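PDB 4LXR: protein spaetzle C-106 from Drosophila melanogaster, which serves, as a disulfide-linked dimeric cytokine, as the activating ligand of the Toll receptor in antifungal immunity and in setting dorsal-ventral polarity of the embryo. Local coordinates for residues Ala58-Ser63 with Cys101-Gly106. Residues are numbered along the deposited sequence; the frame is centred on the assembly and turned at random.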
loop_
_atom_site.group_PDB
_atom_site.type_symbol
_atom_site.label_atom_id
_atom_site.label_comp_id
_atom_site.label_asym_id
_atom_site.label_seq_id
_atom_site.Cartn_x
_atom_site.Cartn_y
_atom_site.Cartn_z
ATOM N N ALA C 58 -14.132 14.068 -17.397
ATOM C CA ALA C 58 -13.550 14.898 -18.450
ATOM C C ALA C 58 -12.333 15.733 -18.000
ATOM O O ALA C 58 -11.769 16.480 -18.797
ATOM C CB ALA C 58 -14.617 15.803 -19.043
ATOM N N ASN C 59 -11.961 15.626 -16.725
ATOM C CA ASN C 59 -10.782 16.306 -16.173
ATOM C C ASN C 59 -9.790 15.328 -15.510
ATOM O O ASN C 59 -9.402 15.499 -14.359
ATOM C CB ASN C 59 -11.186 17.415 -15.171
ATOM C CG ASN C 59 -9.986 18.232 -14.678
ATOM O OD1 ASN C 59 -8.950 18.268 -15.343
ATOM N ND2 ASN C 59 -10.128 18.904 -13.511
ATOM N N PHE C 60 -9.392 14.301 -16.249
ATOM C CA PHE C 60 -8.294 13.430 -15.853
ATOM C C PHE C 60 -7.264 13.531 -16.974
ATOM O O PHE C 60 -7.624 13.914 -18.091
ATOM C CB PHE C 60 -8.767 11.971 -15.644
ATOM C CG PHE C 60 -9.575 11.763 -14.368
ATOM C CD1 PHE C 60 -8.941 11.666 -13.132
ATOM C CD2 PHE C 60 -10.955 11.665 -14.412
ATOM C CE1 PHE C 60 -9.674 11.477 -11.964
ATOM C CE2 PHE C 60 -11.709 11.491 -13.239
ATOM C CZ PHE C 60 -11.067 11.390 -12.019
ATOM N N PRO C 61 -5.980 13.231 -16.668
ATOM C CA PRO C 61 -4.929 13.120 -17.681
ATOM C C PRO C 61 -5.396 12.197 -18.797
ATOM O O PRO C 61 -6.078 11.214 -18.504
ATOM C CB PRO C 61 -3.777 12.475 -16.910
ATOM C CG PRO C 61 -3.981 12.936 -15.499
ATOM C CD PRO C 61 -5.465 12.940 -15.312
ATOM N N GLN C 62 -5.053 12.517 -20.044
ATOM C CA GLN C 62 -5.553 11.764 -21.190
ATOM C C GLN C 62 -5.233 10.273 -21.088
ATOM O O GLN C 62 -6.045 9.441 -21.482
ATOM C CB GLN C 62 -4.998 12.327 -22.505
ATOM C CG GLN C 62 -5.867 12.030 -23.737
ATOM C CD GLN C 62 -7.078 12.971 -23.849
ATOM O OE1 GLN C 62 -6.955 14.105 -24.330
ATOM N NE2 GLN C 62 -8.247 12.503 -23.397
ATOM N N SER C 63 -4.060 9.939 -20.545
ATOM C CA SER C 63 -3.631 8.539 -20.486
ATOM C C SER C 63 -4.450 7.730 -19.476
ATOM O O SER C 63 -4.386 6.501 -19.472
ATOM C CB SER C 63 -2.137 8.435 -20.155
ATOM O OG SER C 63 -1.878 8.874 -18.824
ATOM N N CYS C 101 -15.399 2.907 -11.794
ATOM C CA CYS C 101 -14.618 3.553 -12.826
ATOM C C CYS C 101 -13.147 3.288 -12.578
ATOM O O CYS C 101 -12.620 3.626 -11.523
ATOM C CB CYS C 101 -14.893 5.058 -12.851
ATOM S SG CYS C 101 -13.932 5.926 -14.095
ATOM N N ALA C 102 -12.494 2.672 -13.555
ATOM C CA ALA C 102 -11.081 2.324 -13.440
ATOM C C ALA C 102 -10.219 3.354 -14.167
ATOM O O ALA C 102 -10.511 3.726 -15.301
ATOM C CB ALA C 102 -10.846 0.935 -14.007
ATOM N N LEU C 103 -9.172 3.829 -13.503
ATOM C CA LEU C 103 -8.240 4.768 -14.113
ATOM C C LEU C 103 -6.924 4.051 -14.415
ATOM O O LEU C 103 -6.386 3.363 -13.558
ATOM C CB LEU C 103 -7.981 5.941 -13.166
ATOM C CG LEU C 103 -9.215 6.601 -12.545
ATOM C CD1 LEU C 103 -8.805 7.569 -11.450
ATOM C CD2 LEU C 103 -10.064 7.306 -13.608
ATOM N N LYS C 104 -6.406 4.198 -15.631
ATOM C CA LYS C 104 -5.083 3.655 -15.959
ATOM C C LYS C 104 -3.975 4.594 -15.485
ATOM O O LYS C 104 -3.445 5.390 -16.257
ATOM C CB LYS C 104 -4.944 3.422 -17.460
ATOM C CG LYS C 104 -4.973 1.966 -17.878
ATOM C CD LYS C 104 -6.394 1.446 -17.984
ATOM C CE LYS C 104 -6.423 -0.034 -18.349
ATOM N NZ LYS C 104 -5.630 -0.328 -19.579
ATOM N N THR C 105 -3.652 4.518 -14.202
ATOM C CA THR C 105 -2.537 5.263 -13.643
ATOM C C THR C 105 -1.931 4.409 -12.561
ATOM O O THR C 105 -2.543 3.430 -12.136
ATOM C CB THR C 105 -2.981 6.551 -12.973
ATOM O OG1 THR C 105 -1.829 7.238 -12.455
ATOM C CG2 THR C 105 -3.927 6.246 -11.831
ATOM N N GLY C 106 -0.739 4.786 -12.107
ATOM C CA GLY C 106 -0.092 4.109 -10.994
ATOM C C GLY C 106 -0.810 4.353 -9.676
ATOM O O GLY C 106 -1.770 5.127 -9.603
HETATM O O HOH W 1 -1.647 6.950 -16.902
#
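The ring of Phe60 presents one face to Leu103, whose CD2 methyl stands 4.3 Å from the ring centroid and only 1° off the normal, a CH-pi contact centred on the aromatic system. The other methyl of the same leucine stands over the same face, displaced past the CE1 side, with Leu103 CD1 4.0 Å from Phe60 CE1, and the two side chains cross at about a right angle. Both place CG anti to their own carbonyl carbon (chi1 -74° in Phe60), which turns the ring and the branched end toward the other segment. Both residues are buried, and Leu103 also packs on Pro66 and on Leu9 of the second subunit.

At the exposed end, Ser63 and Lys104 meet through a water, with no direct hydrogen bond between the segments. The water donates to Lys104 O and is also hydrogen-bonded to Ser63 OG, 2.7 Å away. Nearby, CB of Lys104 comes to 3.7 Å from Ser63 O, while the rest of this poorly ordered side chain bends away. Lys104 is the centre of an inverse gamma turn, with a weak hydrogen bond from Thr105 N to Leu103 O across it.

On the loop side, Phe60 O accepts a hydrogen bond from Arg277 of Toll, and Asn59 O accepts one from ND2 of Asn59 of the second subunit, so the backbone beside the ring faces both receptor and dimer partner. The contact packs the loop before strand 67-73 against the chain leaving strand 95-102, where Cys54-Cys101 is one of three intrachain disulfides, with Cys47-Cys99 and Cys10-Cys68, in this member of the cystine-knot clan.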